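PDB 6IQT: Cag pathogenicity island protein (Cag10) from Helicobacter pylori 26695, which is a VirB8 homologue of the Cag type IV secretion system, a membrane protein whose soluble domain probably supports assembly of the secretion machinery. Local coordinates for residues S36-V39 / S40-G44; Q66-A69 / M70-N74. One frame throughout, in Å; residues are numbered along the deposited sequence.

Contact 1 (S36-V39 / S40-G44)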
loop_
_atom_site.group_PDB
_atom_site.type_symbol
_atom_site.label_atom_id
_atom_site.label_comp_id
_atom_site.label_asym_id
_atom_site.label_seq_id
_atom_site.Cartn_x
_atom_site.Cartn_y
_atom_site.Cartn_z
ATOM N N SER A 36 -1.526 15.574 3.984
ATOM C CA SER A 36 -2.322 16.024 2.852
ATOM C C SER A 36 -1.437 16.598 1.748
ATOM O O SER A 36 -1.660 16.333 0.557
ATOM C CB SER A 36 -3.346 17.053 3.333
ATOM O OG SER A 36 -4.059 17.574 2.239
ATOM N N LYS A 37 -0.426 17.381 2.128
ATOM C CA LYS A 37 0.504 17.921 1.139
ATOM C C LYS A 37 1.281 16.801 0.451
ATOM O O LYS A 37 1.462 16.815 -0.774
ATOM C CB LYS A 37 1.453 18.909 1.815
ATOM C CG LYS A 37 2.300 19.765 0.831
ATOM C CD LYS A 37 1.444 20.243 -0.341
ATOM C CE LYS A 37 2.097 21.407 -1.093
ATOM N NZ LYS A 37 1.230 21.914 -2.194
ATOM N N PHE A 38 1.725 15.811 1.226
ATOM C CA PHE A 38 2.450 14.668 0.685
ATOM C C PHE A 38 1.597 13.884 -0.301
ATOM O O PHE A 38 2.064 13.514 -1.387
ATOM C CB PHE A 38 2.907 13.772 1.844
ATOM C CG PHE A 38 3.529 12.472 1.414
ATOM C CD1 PHE A 38 4.859 12.418 1.020
ATOM C CD2 PHE A 38 2.788 11.296 1.423
ATOM C CE1 PHE A 38 5.448 11.215 0.641
ATOM C CE2 PHE A 38 3.366 10.088 1.031
ATOM C CZ PHE A 38 4.704 10.051 0.643
ATOM N N VAL A 39 0.335 13.626 0.057
ATOM C CA VAL A 39 -0.572 12.899 -0.836
ATOM C C VAL A 39 -0.762 13.664 -2.136
ATOM O O VAL A 39 -0.740 13.082 -3.231
ATOM C CB VAL A 39 -1.925 12.650 -0.138
ATOM C CG1 VAL A 39 -3.014 12.348 -1.162
ATOM C CG2 VAL A 39 -1.796 11.506 0.898
ATOM N N SER A 40 -0.993 14.975 -2.025
ATOM C CA SER A 40 -1.132 15.824 -3.204
ATOM C C SER A 40 0.114 15.766 -4.092
ATOM O O SER A 40 0.006 15.633 -5.317
ATOM C CB SER A 40 -1.415 17.259 -2.756
ATOM O OG SER A 40 -1.572 18.095 -3.881
ATOM N N LEU A 41 1.311 15.839 -3.492
ATOM C CA LEU A 41 2.542 15.817 -4.277
ATOM C C LEU A 41 2.777 14.453 -4.925
ATOM O O LEU A 41 3.221 14.375 -6.076
ATOM C CB LEU A 41 3.735 16.190 -3.393
ATOM C CG LEU A 41 3.820 17.637 -2.885
ATOM C CD1 LEU A 41 4.838 17.664 -1.760
ATOM C CD2 LEU A 41 4.216 18.585 -4.011
ATOM N N LEU A 42 2.500 13.369 -4.197
ATOM C CA LEU A 42 2.831 12.028 -4.660
ATOM C C LEU A 42 1.823 11.496 -5.678
ATOM O O LEU A 42 2.215 10.924 -6.705
ATOM C CB LEU A 42 2.924 11.078 -3.467
ATOM C CG LEU A 42 3.288 9.636 -3.804
ATOM C CD1 LEU A 42 4.672 9.536 -4.462
ATOM C CD2 LEU A 42 3.219 8.775 -2.570
ATOM N N PHE A 43 0.523 11.653 -5.403
ATOM C CA PHE A 43 -0.512 11.075 -6.249
ATOM C C PHE A 43 -1.064 12.051 -7.281
ATOM O O PHE A 43 -1.701 11.617 -8.247
ATOM C CB PHE A 43 -1.671 10.543 -5.389
ATOM C CG PHE A 43 -1.301 9.364 -4.541
ATOM C CD1 PHE A 43 -1.218 8.098 -5.091
ATOM C CD2 PHE A 43 -1.014 9.525 -3.197
ATOM C CE1 PHE A 43 -0.864 7.012 -4.313
ATOM C CE2 PHE A 43 -0.663 8.434 -2.409
ATOM C CZ PHE A 43 -0.585 7.183 -2.968
ATOM N N GLY A 44 -0.839 13.352 -7.101
ATOM C CA GLY A 44 -1.305 14.340 -8.047
ATOM C C GLY A 44 -0.301 14.558 -9.159
ATOM O O GLY A 44 0.806 14.024 -9.115
HETATM O O HOH W 1 0.670 19.685 -3.923
#
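The last turns of helix 30-43, which lies across the curved antiparallel sheet of this NTF2-like VirB8 domain, bring Phe38 against Leu42 and Val39 against Phe43, one helical turn apart. Phe38 and Leu42 run side by side and point the same way; CD2 of Leu42 reaches both CE2 and CZ of the Phe38 ring, at 3.8 Å from CZ. Val39 crosses Phe43 at a slant instead. With CG1 anti to the backbone N (chi1 160°), that methyl of Val39 comes 4.0 Å from CD2 of Phe43, and the carbonyl O of Val39 sits at the edge of the same ring, 3.6 Å from CD2. This carbonyl also accepts the backbone N-H of Phe43 at 2.9 Å, N to O. CG of Leu42 stands over one face of the Phe43 ring, toward its rim. Away from the sheet a water joins Lys37 and Ser40: it accepts from NZ of Lys37 at 2.9 Å and is hydrogen-bonded to OG of Ser40 at 2.7 Å. Val39 and Phe43 pack on strands 84-98 and 105-117, Phe43 also on 154-163. These two residues thus bury hydrocarbon against the sheet, while Lys37 and Ser40, on another side of the helix, are linked through water.

Contact 2 (Q66-A69 / M70-N74); sequences QTQA and MRMFN
CG of Gln68 lies anti to the backbone N (chi1 177°) and the chain folds back at chi2 (65°), while CG of Met72, a selenomethionine, is turned beside its own backbone N (chi1 -58°), toward the preceding turn; there the two side chains meet. The Met72 chain then runs straight through chi2 before bending at chi3. They cross obliquely, leaving NE2 of Gln68 3.9 Å from CG of Met72 and 4.2 Å from its SE. OE1 of Gln68 touches the aliphatic CD of Arg71, 3.9 Å away, where the extended arginine crosses it at about a right angle. CG2 of Thr67 approaches the guanidinium obliquely, 4.3 Å from NE of Arg71. These are packing contacts; the stronger polar grip on Arg71 comes from the second subunit, where the carbonyl oxygens of Thr119 and Glu121 both accept from NH2. N of Met72 donates to O of Gln68 at 3.1 Å, and N of Phe73 to O of Ala69 at 2.9 Å. Ala69 and Phe73 pack on helix 50-59. Such i to i+3 and i to i+4 spacing is that of a regular alpha-helix, here the first turns of helix 66-80, packed between helices 50-59 and 30-43 and the second subunit.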
loop_
_atom_site.group_PDB
_atom_site.type_symbol
_atom_site.label_atom_id
_atom_site.label_comp_id
_atom_site.label_asym_id
_atom_site.label_seq_id
_atom_site.Cartn_x
_atom_site.Cartn_y
_atom_site.Cartn_z
ATOM N N GLN A 66 13.159 7.723 -0.539
ATOM C CA GLN A 66 13.125 8.653 -1.669
ATOM C C GLN A 66 13.085 7.932 -3.011
ATOM O O GLN A 66 12.445 8.410 -3.964
ATOM C CB GLN A 66 14.331 9.592 -1.591
ATOM C CG GLN A 66 14.127 10.677 -0.562
ATOM C CD GLN A 66 15.300 11.602 -0.427
ATOM O OE1 GLN A 66 16.421 11.265 -0.799
ATOM N NE2 GLN A 66 15.048 12.795 0.111
ATOM N N THR A 67 13.727 6.775 -3.097
ATOM C CA THR A 67 13.725 6.027 -4.347
ATOM C C THR A 67 12.331 5.539 -4.704
ATOM O O THR A 67 11.901 5.648 -5.858
ATOM C CB THR A 67 14.698 4.861 -4.233
ATOM O OG1 THR A 67 16.033 5.388 -4.259
ATOM C CG2 THR A 67 14.510 3.910 -5.371
ATOM N N GLN A 68 11.598 5.008 -3.728
ATOM C CA GLN A 68 10.247 4.544 -4.019
ATOM C C GLN A 68 9.318 5.702 -4.385
ATOM O O GLN A 68 8.485 5.579 -5.294
ATOM C CB GLN A 68 9.717 3.755 -2.818
ATOM C CG GLN A 68 8.287 3.287 -2.961
ATOM C CD GLN A 68 8.106 2.285 -4.077
ATOM O OE1 GLN A 68 9.074 1.705 -4.584
ATOM N NE2 GLN A 68 6.865 2.084 -4.478
ATOM N N ALA A 69 9.442 6.841 -3.697
ATOM C CA ALA A 69 8.681 8.019 -4.096
ATOM C C ALA A 69 8.991 8.411 -5.537
ATOM O O ALA A 69 8.085 8.759 -6.307
ATOM C CB ALA A 69 8.975 9.183 -3.144
HETATM N N MSE A 70 10.255 8.339 -5.925
HETATM C CA MSE A 70 10.639 8.686 -7.294
HETATM C C MSE A 70 10.052 7.694 -8.325
HETATM O O MSE A 70 9.636 8.099 -9.418
HETATM C CB MSE A 70 12.170 8.745 -7.421
HETATM C CG MSE A 70 12.628 9.310 -8.757
HETATM SE SE MSE A 70 12.046 11.168 -8.962
HETATM C CE MSE A 70 13.677 11.957 -9.590
ATOM N N ARG A 71 9.991 6.407 -7.971
ATOM C CA ARG A 71 9.379 5.436 -8.881
ATOM C C ARG A 71 7.903 5.742 -9.105
ATOM O O ARG A 71 7.389 5.599 -10.223
ATOM C CB ARG A 71 9.551 4.016 -8.347
ATOM C CG ARG A 71 10.966 3.489 -8.445
ATOM C CD ARG A 71 11.054 2.045 -7.939
ATOM N NE ARG A 71 12.374 1.473 -8.183
ATOM C CZ ARG A 71 12.721 0.841 -9.300
ATOM N NH1 ARG A 71 11.838 0.680 -10.275
ATOM N NH2 ARG A 71 13.954 0.363 -9.442
HETATM N N MSE A 72 7.201 6.181 -8.062
HETATM C CA MSE A 72 5.790 6.500 -8.222
HETATM C C MSE A 72 5.586 7.785 -9.005
HETATM O O MSE A 72 4.648 7.906 -9.800
HETATM C CB MSE A 72 5.123 6.599 -6.848
HETATM C CG MSE A 72 5.267 5.324 -6.056
HETATM SE SE MSE A 72 4.455 5.472 -4.318
HETATM C CE MSE A 72 2.694 5.977 -4.917
ATOM N N PHE A 73 6.463 8.753 -8.747
ATOM C CA PHE A 73 6.472 9.986 -9.526
ATOM C C PHE A 73 6.656 9.682 -11.012
ATOM O O PHE A 73 5.903 10.177 -11.860
ATOM C CB PHE A 73 7.585 10.891 -8.981
ATOM C CG PHE A 73 7.793 12.180 -9.741
ATOM C CD1 PHE A 73 6.995 13.286 -9.496
ATOM C CD2 PHE A 73 8.836 12.304 -10.648
ATOM C CE1 PHE A 73 7.199 14.483 -10.168
ATOM C CE2 PHE A 73 9.050 13.499 -11.324
ATOM C CZ PHE A 73 8.226 14.592 -11.084
ATOM N N ASN A 74 7.647 8.841 -11.339
ATOM C CA ASN A 74 7.927 8.527 -12.744
ATOM C C ASN A 74 6.781 7.768 -13.401
ATOM O O ASN A 74 6.539 7.936 -14.604
ATOM C CB ASN A 74 9.221 7.717 -12.864
ATOM C CG ASN A 74 10.467 8.565 -12.638
ATOM O OD1 ASN A 74 10.456 9.780 -12.850
ATOM N ND2 ASN A 74 11.539 7.933 -12.193
#

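In the fold
Contacts 1 and 2 belong to successive layers of the same domain, their centres about 12 Å apart. The 36-44 turns lie near the middle of the chain, about 3 Å from its centre, between the sheet and helix 66-80; the 66-74 turns lie farther out, about 11 Å from that centre. Met72 joins the layers: its CE touches CD2 of Leu42 at 3.7 Å and CE1 of Phe43 at 3.8 Å. CD1 of Leu42 also comes to 4.0 Å from the carbonyl O of Ala69. Val39 and Phe43 of contact 1 pack on the sheet, and no atom of its segments touches the second subunit, whereas contact 2 carries part of the dimer interface.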